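Local coordinates for protein acyl-CoA dehydrogenase (Geobacillus kaustophilus, PDB 2PG0) that probably oxidises acyl thioesters with its FAD cofactor, introducing a double bond between the alpha and beta carbons of the acyl chain, at residues 155-160 with 217-222; 324-329 with 367-372; 108-113 with 226-231. All coordinates share one frame; numbering follows the deposited sequence.

Contact 1: residues 155-160 with 217-222; sequences NGQKTF and ELFFQD. With FAD (flavin-adenine dinucleotide), chain C.
Gly156 and Phe220 face each other as a hydrogen-bonded pair of two antiparallel strands, whose short axes run 4.6 Å apart. Each gives its N-H to the other's carbonyl, with Gly156 N reaching Phe220 O at 2.9 Å on a lone pair. Lys158 and Leu218 repeat the exchange two residues on, so both backbone polar groups of all four residues are satisfied. Gln157 and Phe219 make the non-hydrogen-bonded pair between them.

At the Asn155 end of the pairing the side-chain amide is used twice: OD1 takes Asp222 N at 2.8 Å from above the carbonyl plane, and ND2 gives an N-H to Asp222 OD1 at 3.0 Å. The amide and carboxylate planes stand 90° apart. On the face that carries Gln157 and Phe219, the glutamine chain is extended, CG anti to the backbone N (chi1 -179°), and lies alongside the ring with CD 3.3 Å from Phe219 CE1. Its NE2 then bonds Glu217 OE2 at 2.9 Å. The other face sets Lys158 CG 3.9 Å from Phe220 CE2, at the ring edge, while buried NZ turns away to a salt bridge with Glu131 and the carbonyls of Met129 and Ala173. Phe160, next to Thr159 in the chain, belongs to the FAD pocket. This is a long-range antiparallel strand pairing in the beta domain of the acyl-CoA dehydrogenase fold, leading to the flavin.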
# COMPACT_ATOMS: atom_id res chain seq x y z
N ASN A 155 18.22 -29.58 30.26
CA ASN A 155 18.75 -29.92 28.96
C ASN A 155 17.98 -29.20 27.87
O ASN A 155 16.75 -29.25 27.83
CB ASN A 155 18.69 -31.43 28.75
CG ASN A 155 19.81 -32.15 29.45
OD1 ASN A 155 20.96 -32.12 29.00
ND2 ASN A 155 19.49 -32.82 30.55
N GLY A 156 18.69 -28.52 26.99
CA GLY A 156 18.03 -27.78 25.92
C GLY A 156 18.88 -26.66 25.37
O GLY A 156 20.04 -26.49 25.75
N GLN A 157 18.29 -25.90 24.46
CA GLN A 157 18.98 -24.82 23.78
C GLN A 157 17.99 -23.69 23.60
O GLN A 157 16.83 -23.90 23.26
CB GLN A 157 19.52 -25.30 22.43
CG GLN A 157 20.30 -24.26 21.63
CD GLN A 157 20.89 -24.83 20.34
OE1 GLN A 157 21.10 -26.03 20.23
NE2 GLN A 157 21.17 -23.96 19.38
N LYS A 158 18.47 -22.48 23.88
CA LYS A 158 17.68 -21.27 23.70
C LYS A 158 18.40 -20.39 22.70
O LYS A 158 19.62 -20.40 22.63
CB LYS A 158 17.50 -20.53 25.04
CG LYS A 158 16.71 -21.32 26.09
CD LYS A 158 15.25 -21.47 25.68
CE LYS A 158 14.44 -22.18 26.74
NZ LYS A 158 13.07 -22.49 26.23
N THR A 159 17.63 -19.63 21.92
CA THR A 159 18.21 -18.92 20.79
C THR A 159 17.75 -17.46 20.76
O THR A 159 16.68 -17.14 21.28
CB THR A 159 17.88 -19.65 19.46
OG1 THR A 159 18.56 -19.02 18.36
CG2 THR A 159 16.40 -19.63 19.21
N PHE A 160 18.57 -16.60 20.16
CA PHE A 160 18.31 -15.16 20.06
C PHE A 160 18.16 -14.45 21.42
O PHE A 160 17.31 -13.57 21.56
CB PHE A 160 17.05 -14.86 19.24
CG PHE A 160 16.98 -15.56 17.91
CD1 PHE A 160 17.97 -15.40 16.96
CD2 PHE A 160 15.87 -16.34 17.60
CE1 PHE A 160 17.89 -16.04 15.72
CE2 PHE A 160 15.77 -16.98 16.36
CZ PHE A 160 16.78 -16.82 15.42
N GLU A 217 23.07 -17.54 21.75
CA GLU A 217 22.38 -18.78 22.09
C GLU A 217 22.86 -19.25 23.46
O GLU A 217 23.99 -18.96 23.86
CB GLU A 217 22.64 -19.86 21.04
CG GLU A 217 22.10 -19.54 19.66
CD GLU A 217 22.08 -20.75 18.75
OE1 GLU A 217 23.16 -21.19 18.31
OE2 GLU A 217 20.97 -21.26 18.47
N LEU A 218 22.00 -19.98 24.17
CA LEU A 218 22.33 -20.55 25.47
C LEU A 218 22.19 -22.06 25.38
O LEU A 218 21.26 -22.56 24.75
CB LEU A 218 21.41 -20.01 26.57
CG LEU A 218 21.37 -18.49 26.77
CD1 LEU A 218 20.35 -18.12 27.83
CD2 LEU A 218 22.74 -17.92 27.13
N PHE A 219 23.11 -22.78 26.02
CA PHE A 219 23.13 -24.24 25.97
C PHE A 219 23.09 -24.82 27.38
O PHE A 219 23.82 -24.38 28.27
CB PHE A 219 24.38 -24.73 25.23
CG PHE A 219 24.49 -24.19 23.83
CD1 PHE A 219 23.82 -24.81 22.78
CD2 PHE A 219 25.28 -23.08 23.56
CE1 PHE A 219 23.92 -24.31 21.47
CE2 PHE A 219 25.39 -22.57 22.25
CZ PHE A 219 24.70 -23.20 21.21
N PHE A 220 22.20 -25.78 27.57
CA PHE A 220 22.05 -26.47 28.84
C PHE A 220 22.29 -27.95 28.58
O PHE A 220 21.46 -28.62 27.95
CB PHE A 220 20.67 -26.22 29.44
CG PHE A 220 20.31 -24.76 29.59
CD1 PHE A 220 20.75 -24.02 30.68
CD2 PHE A 220 19.53 -24.12 28.62
CE1 PHE A 220 20.43 -22.66 30.81
CE2 PHE A 220 19.20 -22.77 28.74
CZ PHE A 220 19.65 -22.04 29.84
N GLN A 221 23.45 -28.43 29.02
CA GLN A 221 23.81 -29.84 28.91
C GLN A 221 23.93 -30.39 30.33
O GLN A 221 24.95 -30.20 31.00
CB GLN A 221 25.11 -30.00 28.11
CG GLN A 221 24.96 -29.57 26.64
CD GLN A 221 26.28 -29.34 25.90
OE1 GLN A 221 26.52 -28.24 25.38
NE2 GLN A 221 27.13 -30.37 25.84
N ASP A 222 22.86 -31.03 30.78
CA ASP A 222 22.70 -31.49 32.17
C ASP A 222 23.01 -30.38 33.17
O ASP A 222 23.77 -30.58 34.12
CB ASP A 222 23.56 -32.73 32.44
CG ASP A 222 23.08 -33.94 31.68
OD1 ASP A 222 21.88 -34.27 31.76
OD2 ASP A 222 23.92 -34.56 30.98
PA FAD C . 8.92 -18.68 13.58
O1A FAD C . 9.58 -19.93 13.07
O2A FAD C . 8.06 -18.90 14.80
O5B FAD C . 8.06 -18.01 12.39
C5B FAD C . 8.65 -17.75 11.12
C4B FAD C . 7.66 -16.95 10.28
O4B FAD C . 6.47 -17.71 10.14
C3B FAD C . 7.27 -15.64 10.98
O3B FAD C . 7.09 -14.61 10.04
C2B FAD C . 5.93 -15.96 11.61
O2B FAD C . 5.13 -14.81 11.83
C1B FAD C . 5.36 -16.93 10.57
N9A FAD C . 4.28 -17.74 11.17
C8A FAD C . 4.40 -18.70 12.15
N7A FAD C . 3.17 -19.18 12.43
C5A FAD C . 2.27 -18.54 11.65
C6A FAD C . 0.89 -18.64 11.53
N6A FAD C . 0.20 -19.42 12.37
N1A FAD C . 0.23 -17.82 10.63
C2A FAD C . 0.92 -16.92 9.85
N3A FAD C . 2.30 -16.83 9.96
C4A FAD C . 2.96 -17.62 10.85
N1 FAD C . 13.50 -14.68 22.30
C2 FAD C . 13.53 -14.81 23.68
O2 FAD C . 12.91 -15.72 24.22
N3 FAD C . 14.28 -13.92 24.44
C4 FAD C . 15.00 -12.91 23.83
O4 FAD C . 15.67 -12.14 24.51
C4X FAD C . 14.95 -12.78 22.43
N5 FAD C . 15.66 -11.77 21.80
C5X FAD C . 15.64 -11.64 20.43
C6 FAD C . 16.38 -10.63 19.83
C7 FAD C . 16.37 -10.49 18.44
C7M FAD C . 17.18 -9.38 17.84
C8 FAD C . 15.61 -11.38 17.66
C8M FAD C . 15.55 -11.29 16.16
C9 FAD C . 14.88 -12.40 18.26
C9A FAD C . 14.88 -12.53 19.65
N10 FAD C . 14.14 -13.54 20.28
C10 FAD C . 14.20 -13.67 21.67
C1' FAD C . 13.24 -14.47 19.50
C2' FAD C . 12.00 -13.84 18.84
O2' FAD C . 10.96 -13.56 19.76
C3' FAD C . 11.51 -14.82 17.79
O3' FAD C . 12.38 -14.71 16.69
C4' FAD C . 10.06 -14.61 17.33
O4' FAD C . 9.13 -14.90 18.36
C5' FAD C . 9.71 -15.45 16.11
O5' FAD C . 10.05 -16.81 16.31
P FAD C . 10.95 -17.55 15.20
O1P FAD C . 12.19 -16.76 14.91
O2P FAD C . 11.27 -18.95 15.67
O3P FAD C . 10.05 -17.56 13.86

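Contact 2: residues 324-329 with 367-372; sequences MAKWWI and IYAGTN. With FAD (flavin-adenine dinucleotide), chain C.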
# COMPACT_ATOMS: atom_id res chain seq x y z
N MET A 324 -2.26 -4.39 18.87
CA MET A 324 -2.46 -3.37 17.83
C MET A 324 -1.28 -2.41 17.75
O MET A 324 -0.70 -2.19 16.68
CB MET A 324 -3.75 -2.57 18.12
CG MET A 324 -5.05 -3.32 17.81
SD MET A 324 -6.54 -2.38 18.23
CE MET A 324 -7.78 -3.47 17.50
N ALA A 325 -0.94 -1.82 18.90
CA ALA A 325 0.17 -0.88 18.99
C ALA A 325 1.48 -1.51 18.48
O ALA A 325 2.16 -0.94 17.63
CB ALA A 325 0.32 -0.38 20.43
N LYS A 326 1.78 -2.72 18.95
CA LYS A 326 3.01 -3.41 18.58
C LYS A 326 3.15 -3.64 17.07
O LYS A 326 4.16 -3.26 16.49
CB LYS A 326 3.15 -4.73 19.35
CG LYS A 326 4.56 -5.32 19.37
CD LYS A 326 4.83 -6.11 18.09
CE LYS A 326 6.17 -6.81 18.13
NZ LYS A 326 6.50 -7.47 16.85
N TRP A 327 2.16 -4.26 16.44
CA TRP A 327 2.31 -4.57 15.02
C TRP A 327 2.24 -3.32 14.15
O TRP A 327 3.07 -3.14 13.25
CB TRP A 327 1.35 -5.68 14.54
CG TRP A 327 -0.01 -5.24 14.06
CD1 TRP A 327 -1.18 -5.28 14.76
CD2 TRP A 327 -0.34 -4.70 12.76
NE1 TRP A 327 -2.22 -4.80 13.99
CE2 TRP A 327 -1.72 -4.43 12.76
CE3 TRP A 327 0.41 -4.41 11.62
CZ2 TRP A 327 -2.38 -3.89 11.65
CZ3 TRP A 327 -0.24 -3.87 10.51
CH2 TRP A 327 -1.62 -3.61 10.54
N TRP A 328 1.29 -2.44 14.42
CA TRP A 328 1.08 -1.29 13.54
C TRP A 328 2.23 -0.29 13.61
O TRP A 328 2.68 0.20 12.58
CB TRP A 328 -0.26 -0.60 13.81
CG TRP A 328 -0.60 0.37 12.73
CD1 TRP A 328 -1.30 0.12 11.58
CD2 TRP A 328 -0.23 1.76 12.68
NE1 TRP A 328 -1.40 1.27 10.83
CE2 TRP A 328 -0.76 2.29 11.48
CE3 TRP A 328 0.47 2.61 13.55
CZ2 TRP A 328 -0.59 3.63 11.12
CZ3 TRP A 328 0.63 3.94 13.19
CH2 TRP A 328 0.10 4.44 11.98
N ILE A 329 2.71 -0.01 14.82
CA ILE A 329 3.81 0.95 15.01
C ILE A 329 5.13 0.40 14.44
O ILE A 329 5.90 1.15 13.82
CB ILE A 329 3.95 1.43 16.47
CG1 ILE A 329 2.72 2.25 16.88
CG2 ILE A 329 5.20 2.31 16.63
CD1 ILE A 329 2.63 2.56 18.39
N ILE A 367 9.45 -8.66 14.46
CA ILE A 367 9.70 -10.08 14.69
C ILE A 367 9.70 -10.42 16.18
O ILE A 367 8.98 -11.33 16.61
CB ILE A 367 11.00 -10.55 13.99
CG1 ILE A 367 10.85 -10.43 12.47
CG2 ILE A 367 11.35 -12.00 14.36
CD1 ILE A 367 12.17 -10.52 11.69
N TYR A 368 10.49 -9.71 16.98
CA TYR A 368 10.60 -10.08 18.39
C TYR A 368 9.44 -9.55 19.25
O TYR A 368 8.66 -8.72 18.79
CB TYR A 368 11.99 -9.79 18.98
CG TYR A 368 12.50 -8.36 18.93
CD1 TYR A 368 11.69 -7.28 19.30
CD2 TYR A 368 13.82 -8.10 18.57
CE1 TYR A 368 12.18 -5.97 19.28
CE2 TYR A 368 14.32 -6.80 18.54
CZ TYR A 368 13.50 -5.74 18.90
OH TYR A 368 14.01 -4.46 18.87
N ALA A 369 9.35 -10.07 20.48
CA ALA A 369 8.20 -9.89 21.39
C ALA A 369 6.91 -10.46 20.80
O ALA A 369 5.81 -10.11 21.22
CB ALA A 369 8.03 -8.41 21.79
N GLY A 370 7.06 -11.38 19.85
CA GLY A 370 5.93 -11.95 19.11
C GLY A 370 5.89 -11.32 17.74
O GLY A 370 5.88 -10.09 17.63
N THR A 371 5.89 -12.13 16.69
CA THR A 371 5.83 -11.60 15.33
C THR A 371 4.54 -10.83 15.11
O THR A 371 3.55 -11.03 15.82
CB THR A 371 5.89 -12.69 14.25
OG1 THR A 371 4.71 -13.51 14.37
CG2 THR A 371 7.14 -13.54 14.39
N ASN A 372 4.54 -9.95 14.11
CA ASN A 372 3.34 -9.17 13.80
C ASN A 372 2.19 -10.07 13.33
O ASN A 372 1.01 -9.73 13.53
CB ASN A 372 3.68 -8.03 12.82
CG ASN A 372 4.47 -6.91 13.49
OD1 ASN A 372 4.72 -6.95 14.71
ND2 ASN A 372 4.84 -5.89 12.72
PA FAD C . 8.92 -18.68 13.58
O1A FAD C . 9.58 -19.93 13.07
O2A FAD C . 8.06 -18.90 14.80
O5B FAD C . 8.06 -18.01 12.39
C5B FAD C . 8.65 -17.75 11.12
C4B FAD C . 7.66 -16.95 10.28
O4B FAD C . 6.47 -17.71 10.14
C3B FAD C . 7.27 -15.64 10.98
O3B FAD C . 7.09 -14.61 10.04
C2B FAD C . 5.93 -15.96 11.61
O2B FAD C . 5.13 -14.81 11.83
C1B FAD C . 5.36 -16.93 10.57
N9A FAD C . 4.28 -17.74 11.17
C8A FAD C . 4.40 -18.70 12.15
N7A FAD C . 3.17 -19.18 12.43
C5A FAD C . 2.27 -18.54 11.65
C6A FAD C . 0.89 -18.64 11.53
N6A FAD C . 0.20 -19.42 12.37
N1A FAD C . 0.23 -17.82 10.63
C2A FAD C . 0.92 -16.92 9.85
N3A FAD C . 2.30 -16.83 9.96
C4A FAD C . 2.96 -17.62 10.85
N1 FAD C . 13.50 -14.68 22.30
C2 FAD C . 13.53 -14.81 23.68
O2 FAD C . 12.91 -15.72 24.22
N3 FAD C . 14.28 -13.92 24.44
C4 FAD C . 15.00 -12.91 23.83
O4 FAD C . 15.67 -12.14 24.51
C4X FAD C . 14.95 -12.78 22.43
N5 FAD C . 15.66 -11.77 21.80
C5X FAD C . 15.64 -11.64 20.43
C6 FAD C . 16.38 -10.63 19.83
C7 FAD C . 16.37 -10.49 18.44
C7M FAD C . 17.18 -9.38 17.84
C8 FAD C . 15.61 -11.38 17.66
C8M FAD C . 15.55 -11.29 16.16
C9 FAD C . 14.88 -12.40 18.26
C9A FAD C . 14.88 -12.53 19.65
N10 FAD C . 14.14 -13.54 20.28
C10 FAD C . 14.20 -13.67 21.67
C1' FAD C . 13.24 -14.47 19.50
C2' FAD C . 12.00 -13.84 18.84
O2' FAD C . 10.96 -13.56 19.76
C3' FAD C . 11.51 -14.82 17.79
O3' FAD C . 12.38 -14.71 16.69
C4' FAD C . 10.06 -14.61 17.33
O4' FAD C . 9.13 -14.90 18.36
C5' FAD C . 9.71 -15.45 16.11
O5' FAD C . 10.05 -16.81 16.31
P FAD C . 10.95 -17.55 15.20
O1P FAD C . 12.19 -16.76 14.91
O2P FAD C . 11.27 -18.95 15.67
O3P FAD C . 10.05 -17.56 13.86
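Trp327 and Asn372 bring the two backbones closest, their CA atoms 4.9 Å apart. Residues 324-329 are regular helix, with Trp328 N bonded to Met324 O, whereas 367-372 is an irregular turn with Thr371 at the N-cap of helix 372-382. Gly370 sits at a positive phi (103°), with backbone angles at which a CB would collide with the preceding carbonyl oxygen, which accounts for the glycine.

Lys326 carries the contact. Its CG is anti to the backbone N (chi1 -162°) and the chain bends at chi2, then runs straight into the turn. There NZ gives a bond to Gly370 O at 2.8 Å, nearly along the C=O axis, and another to Asn372 OD1, also 2.8 Å, tilted 29° from the amide carbonyl plane. A third, weak bond goes to Tyr368 O at 3.2 Å, and Ser365 O accepts as well. The buried ammonium is thus ringed by neutral oxygens, which would probably still favour its charged form.

Asn372 lays its amide against the helix, CG 3.5 Å from Trp327 CB, and ND2 is held by Glu331 and Thr330. The Trp327 indole leads off elsewhere, its NE1 bonded to Thr296 of the third subunit.

On the cofactor side, Thr371 OG1 bonds FAD O2B at 2.9 Å and also caps Met374 N, while Tyr368 CD2 lies 3.5 Å from FAD C7. Lys326 is thus a second-shell residue, bonded to the turn whose Ile367, Tyr368, Ala369 and Thr371 line the FAD pocket, in the C-terminal helical domain of the acyl-CoA dehydrogenase fold.

Contact 3: residues 108-113 with 226-231; sequences EEQKQK and PAYNLL
An interface between the N-terminal helical domain and the beta domain of the acyl-CoA dehydrogenase fold is formed where Gln110, in the first turn of helix 108-120, meets Tyr228 and Leu230 in the 3-10 turn 227-229 and the weakly bonded strand that follows it. The Gln110 chain is extended beyond CG, carrying its amide across to the turn. NE2 gives a nearly straight bond to Leu230 O at 2.9 Å, with an N-H...O angle of 171°; the oxygen lies in the amide plane, yet the donor stands above the carbonyl plane of Leu230. A second, weak bond reaches Tyr228 O at 2.8 Å with an angle of 125°. OE1 accepts from Thr107 N, just before the helix, so both ends of the amide are bonded and its rotation is fixed. An alanine in place of Gln110 would probably leave the carbonyls of Tyr228 and Leu230 without this shared donor and open a gap beside the tyrosine ring.

Tyr228, CG anti to its backbone N, extends back past Gln110, the amide and ring planes 86° apart. Tyr228 OH ends against the helix backbone, 3.3 Å from Glu109 C, and Glu109 CB lies at the ring edge. One helical turn on, Lys113 crosses the ring obliquely, its CE 3.5 Å from Tyr228 CE2.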
# COMPACT_ATOMS: atom_id res chain seq x y z
N GLU A 108 9.97 -13.87 49.04
CA GLU A 108 10.70 -12.82 49.75
C GLU A 108 12.21 -13.08 49.73
O GLU A 108 13.00 -12.16 49.50
CB GLU A 108 10.20 -12.68 51.20
CG GLU A 108 8.73 -12.30 51.31
CD GLU A 108 8.37 -11.04 50.53
OE1 GLU A 108 9.08 -10.02 50.67
OE2 GLU A 108 7.36 -11.08 49.79
N GLU A 109 12.60 -14.34 49.94
CA GLU A 109 14.00 -14.75 49.90
C GLU A 109 14.62 -14.47 48.52
O GLU A 109 15.72 -13.94 48.44
CB GLU A 109 14.13 -16.24 50.26
CG GLU A 109 13.79 -16.59 51.72
CD GLU A 109 12.30 -16.45 52.08
OE1 GLU A 109 11.43 -16.67 51.21
OE2 GLU A 109 12.01 -16.11 53.26
N GLN A 110 13.90 -14.82 47.46
CA GLN A 110 14.39 -14.60 46.09
C GLN A 110 14.53 -13.12 45.75
O GLN A 110 15.52 -12.71 45.15
CB GLN A 110 13.47 -15.29 45.07
CG GLN A 110 13.69 -16.80 44.98
CD GLN A 110 12.64 -17.49 44.14
OE1 GLN A 110 11.52 -17.01 43.98
NE2 GLN A 110 13.00 -18.65 43.59
N LYS A 111 13.53 -12.33 46.15
CA LYS A 111 13.54 -10.89 45.92
C LYS A 111 14.71 -10.24 46.66
O LYS A 111 15.44 -9.42 46.10
CB LYS A 111 12.20 -10.27 46.31
CG LYS A 111 11.04 -10.72 45.43
CD LYS A 111 9.75 -9.97 45.71
CE LYS A 111 9.05 -10.47 46.98
NZ LYS A 111 7.63 -10.02 47.07
N GLN A 112 14.89 -10.63 47.92
CA GLN A 112 15.99 -10.13 48.74
C GLN A 112 17.35 -10.48 48.14
O GLN A 112 18.26 -9.66 48.13
CB GLN A 112 15.87 -10.67 50.18
CG GLN A 112 16.85 -10.05 51.17
CD GLN A 112 16.72 -8.54 51.25
OE1 GLN A 112 15.65 -8.00 51.54
NE2 GLN A 112 17.82 -7.84 51.00
N LYS A 113 17.46 -11.70 47.62
CA LYS A 113 18.71 -12.19 47.03
C LYS A 113 19.06 -11.51 45.70
O LYS A 113 20.24 -11.27 45.42
CB LYS A 113 18.65 -13.71 46.83
CG LYS A 113 19.98 -14.32 46.40
CD LYS A 113 20.06 -15.79 46.75
CE LYS A 113 19.70 -16.67 45.58
NZ LYS A 113 20.36 -18.00 45.71
N PRO A 226 19.74 -25.34 41.23
CA PRO A 226 19.06 -25.52 42.51
C PRO A 226 17.54 -25.40 42.38
O PRO A 226 17.05 -24.52 41.68
CB PRO A 226 19.60 -24.37 43.37
CG PRO A 226 20.91 -24.05 42.79
CD PRO A 226 20.79 -24.30 41.31
N ALA A 227 16.82 -26.29 43.06
CA ALA A 227 15.35 -26.26 43.07
C ALA A 227 14.81 -24.95 43.65
O ALA A 227 13.69 -24.54 43.31
CB ALA A 227 14.81 -27.45 43.85
N TYR A 228 15.60 -24.32 44.51
CA TYR A 228 15.33 -22.99 45.06
C TYR A 228 15.07 -21.95 43.96
O TYR A 228 14.36 -20.97 44.19
CB TYR A 228 16.53 -22.54 45.92
CG TYR A 228 16.47 -21.10 46.39
CD1 TYR A 228 15.97 -20.78 47.65
CD2 TYR A 228 16.93 -20.05 45.58
CE1 TYR A 228 15.91 -19.46 48.10
CE2 TYR A 228 16.87 -18.72 46.01
CZ TYR A 228 16.37 -18.44 47.27
OH TYR A 228 16.31 -17.14 47.72
N ASN A 229 15.65 -22.17 42.78
CA ASN A 229 15.59 -21.20 41.68
C ASN A 229 14.31 -21.24 40.84
O ASN A 229 14.18 -20.48 39.88
CB ASN A 229 16.81 -21.36 40.77
CG ASN A 229 18.07 -20.77 41.36
OD1 ASN A 229 18.11 -20.38 42.52
ND2 ASN A 229 19.13 -20.70 40.56
N LEU A 230 13.40 -22.14 41.19
CA LEU A 230 12.08 -22.16 40.57
C LEU A 230 11.35 -20.85 40.86
O LEU A 230 11.25 -20.42 42.01
CB LEU A 230 11.24 -23.35 41.06
CG LEU A 230 9.80 -23.43 40.53
CD1 LEU A 230 9.77 -23.72 39.02
CD2 LEU A 230 8.97 -24.46 41.29
N LEU A 231 10.87 -20.21 39.80
CA LEU A 231 10.12 -18.97 39.93
C LEU A 231 8.63 -19.28 39.82
O LEU A 231 8.15 -19.68 38.76
CB LEU A 231 10.57 -17.97 38.85
CG LEU A 231 10.23 -16.49 39.00
CD1 LEU A 231 10.80 -15.89 40.28
CD2 LEU A 231 10.76 -15.73 37.78

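How the contacts relate
From the N terminus, contact 3 opens first, at helix 108-120 in the N-terminal helical domain, and closes at 226-231 after the chain has passed through most of the beta domain. Contact 1 is nested inside that loop: it opens at 155-160 and closes at 217-222, just before the second segment of contact 3. Contact 2 follows in series, joining helix 319-343 to the turn before helix 372-382. Contact 3 therefore ties helical domain to beta domain, contact 1 works within the beta domain, and contact 2 within the C-terminal helices. Contacts 1 and 2, their nearest atoms about 7 Å apart, both touch FAD and the second subunit.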